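Local coordinates for putative aldehyde dehydrogenase (Burkholderia cenocepacia, PDB 4YWE), which probably oxidises aldehydes, with NAD or NADP as the electron acceptor, at residues L241-A246 with V251-E256. Residues are numbered along the deposited sequence; the frame is centred on the assembly and turned at random.
Sequences LVTQMA and VPVTLE
Val253 packs against Val242, Thr243 and Ala246 where a loop leads from helix 236-246 to strand 253-256. The two belong to a beta-alpha-beta unit that starts with strand 229-233. Helix and strand run antiparallel, with segment axes 9.0 Å apart. The CB of Val253 points at the helix, and its two methyls divide the work. CG2 lies beside the backbone N, opposite the carbonyl carbon, and meets Ala246 CB at 3.6 Å. CG1, anti to the backbone N (chi1 179°), reaches the Val242 side, where its distance to Val242 CG1 is 4.2 Å.

Ala246 also faces the strand segment, and its CB sits 3.9 Å from Val251 CB. Ile230 of strand 229-233 touches the same alanine, and Phe232 touches Val242.

Thr243 and Leu255 cross at about a right angle. The hydroxyl oxygen sits over the fork of the leucine, equally far from both methyls: Thr243 OG1 is 3.6 Å from Leu255 CD1 and from Leu255 CD2. This is a van der Waals contact, not a hydrogen bond. The oxygen's polar needs are met by Gly239 O, one turn back in the helix, and by a water that also donates to Val253 O. A second water donates to Thr243 O and Val251 O. The two waters tie helix and strand segment together beside the valine packing.

Thr243 packs on Ala247 of a second subunit, and Leu255 on His250 of that subunit, so this edge lies at a subunit interface. The strand ends at Glu256, predicted to be an active-site residue; its side chain does not touch the helix segment.

One direct hydrogen bond, Val251 N to Ala246 O, 2.9 Å long, bridges the loop. It is nearly straight at 169°, but the donor stands above the carbonyl plane.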
loop_
_atom_site.group_PDB
_atom_site.type_symbol
_atom_site.label_atom_id
_atom_site.label_comp_id
_atom_site.label_asym_id
_atom_site.label_seq_id
_atom_site.Cartn_x
_atom_site.Cartn_y
_atom_site.Cartn_z
ATOM N N LEU A 241 -9.335 0.782 -33.255
ATOM C CA LEU A 241 -9.522 2.077 -33.900
ATOM C C LEU A 241 -9.457 3.230 -32.902
ATOM O O LEU A 241 -8.803 4.241 -33.154
ATOM C CB LEU A 241 -10.861 2.116 -34.646
ATOM C CG LEU A 241 -10.860 1.761 -36.135
ATOM C CD1 LEU A 241 -10.367 0.343 -36.366
ATOM C CD2 LEU A 241 -12.248 1.952 -36.727
ATOM N N VAL A 242 -10.138 3.069 -31.772
ATOM C CA VAL A 242 -10.181 4.101 -30.741
ATOM C C VAL A 242 -8.780 4.372 -30.201
ATOM O O VAL A 242 -8.398 5.526 -29.994
ATOM C CB VAL A 242 -11.145 3.706 -29.603
ATOM C CG1 VAL A 242 -11.017 4.668 -28.429
ATOM C CG2 VAL A 242 -12.578 3.668 -30.114
ATOM N N THR A 243 -8.015 3.306 -29.987
ATOM C CA THR A 243 -6.641 3.429 -29.516
ATOM C C THR A 243 -5.801 4.212 -30.519
ATOM O O THR A 243 -5.080 5.141 -30.153
ATOM C CB THR A 243 -5.996 2.049 -29.279
ATOM O OG1 THR A 243 -6.722 1.343 -28.266
ATOM C CG2 THR A 243 -4.546 2.204 -28.840
ATOM N N GLN A 244 -5.910 3.834 -31.788
ATOM C CA GLN A 244 -5.136 4.469 -32.846
ATOM C C GLN A 244 -5.563 5.920 -33.059
ATOM O O GLN A 244 -4.731 6.778 -33.354
ATOM C CB GLN A 244 -5.267 3.671 -34.145
ATOM C CG GLN A 244 -4.604 2.300 -34.079
ATOM C CD GLN A 244 -4.922 1.431 -35.279
ATOM O OE1 GLN A 244 -5.886 1.680 -36.004
ATOM N NE2 GLN A 244 -4.109 0.402 -35.497
ATOM N N MET A 245 -6.854 6.195 -32.904
ATOM C CA MET A 245 -7.358 7.559 -33.033
ATOM C C MET A 245 -6.834 8.443 -31.906
ATOM O O MET A 245 -6.428 9.582 -32.137
ATOM C CB MET A 245 -8.889 7.580 -33.040
ATOM C CG MET A 245 -9.521 7.137 -34.350
ATOM S SD MET A 245 -11.319 7.265 -34.318
ATOM C CE MET A 245 -11.746 6.482 -35.871
ATOM N N ALA A 246 -6.845 7.910 -30.689
ATOM C CA ALA A 246 -6.416 8.666 -29.518
ATOM C C ALA A 246 -4.899 8.820 -29.479
ATOM O O ALA A 246 -4.374 9.713 -28.814
ATOM C CB ALA A 246 -6.911 7.996 -28.250
ATOM N N VAL A 251 -3.210 10.155 -26.220
ATOM C CA VAL A 251 -4.165 9.928 -25.143
ATOM C C VAL A 251 -4.236 8.442 -24.808
ATOM O O VAL A 251 -4.524 7.618 -25.675
ATOM C CB VAL A 251 -5.557 10.471 -25.511
ATOM C CG1 VAL A 251 -6.581 10.083 -24.449
ATOM C CG2 VAL A 251 -5.504 11.980 -25.690
ATOM N N PRO A 252 -3.973 8.098 -23.538
ATOM C CA PRO A 252 -4.030 6.708 -23.073
ATOM C C PRO A 252 -5.447 6.143 -23.121
ATOM O O PRO A 252 -6.404 6.846 -22.788
ATOM C CB PRO A 252 -3.523 6.801 -21.630
ATOM C CG PRO A 252 -3.827 8.201 -21.216
ATOM C CD PRO A 252 -3.639 9.033 -22.450
ATOM N N VAL A 253 -5.575 4.888 -23.538
ATOM C CA VAL A 253 -6.881 4.249 -23.659
ATOM C C VAL A 253 -6.913 2.938 -22.889
ATOM O O VAL A 253 -6.041 2.085 -23.059
ATOM C CB VAL A 253 -7.250 4.004 -25.136
ATOM C CG1 VAL A 253 -8.605 3.318 -25.239
ATOM C CG2 VAL A 253 -7.251 5.305 -25.913
ATOM N N THR A 254 -7.921 2.780 -22.039
ATOM C CA THR A 254 -8.157 1.506 -21.374
ATOM C C THR A 254 -9.094 0.667 -22.237
ATOM O O THR A 254 -10.151 1.139 -22.653
ATOM C CB THR A 254 -8.755 1.696 -19.971
ATOM O OG1 THR A 254 -7.786 2.326 -19.124
ATOM C CG2 THR A 254 -9.147 0.354 -19.368
ATOM N N LEU A 255 -8.698 -0.571 -22.514
ATOM C CA LEU A 255 -9.473 -1.442 -23.390
ATOM C C LEU A 255 -10.123 -2.595 -22.635
ATOM O O LEU A 255 -9.441 -3.513 -22.177
ATOM C CB LEU A 255 -8.589 -2.000 -24.509
ATOM C CG LEU A 255 -8.041 -1.012 -25.540
ATOM C CD1 LEU A 255 -7.206 -1.743 -26.575
ATOM C CD2 LEU A 255 -9.174 -0.250 -26.207
ATOM N N GLU A 256 -11.445 -2.542 -22.513
ATOM C CA GLU A 256 -12.214 -3.648 -21.950
ATOM C C GLU A 256 -12.961 -4.360 -23.070
ATOM O O GLU A 256 -14.105 -4.027 -23.375
ATOM C CB GLU A 256 -13.191 -3.149 -20.885
ATOM C CG GLU A 256 -12.523 -2.580 -19.643
ATOM C CD GLU A 256 -12.034 -3.656 -18.692
ATOM O OE1 GLU A 256 -12.305 -4.849 -18.942
ATOM O OE2 GLU A 256 -11.375 -3.306 -17.690
HETATM O O HOH W 1 -3.576 5.756 -27.599
HETATM O O HOH W 2 -5.374 1.380 -25.776
#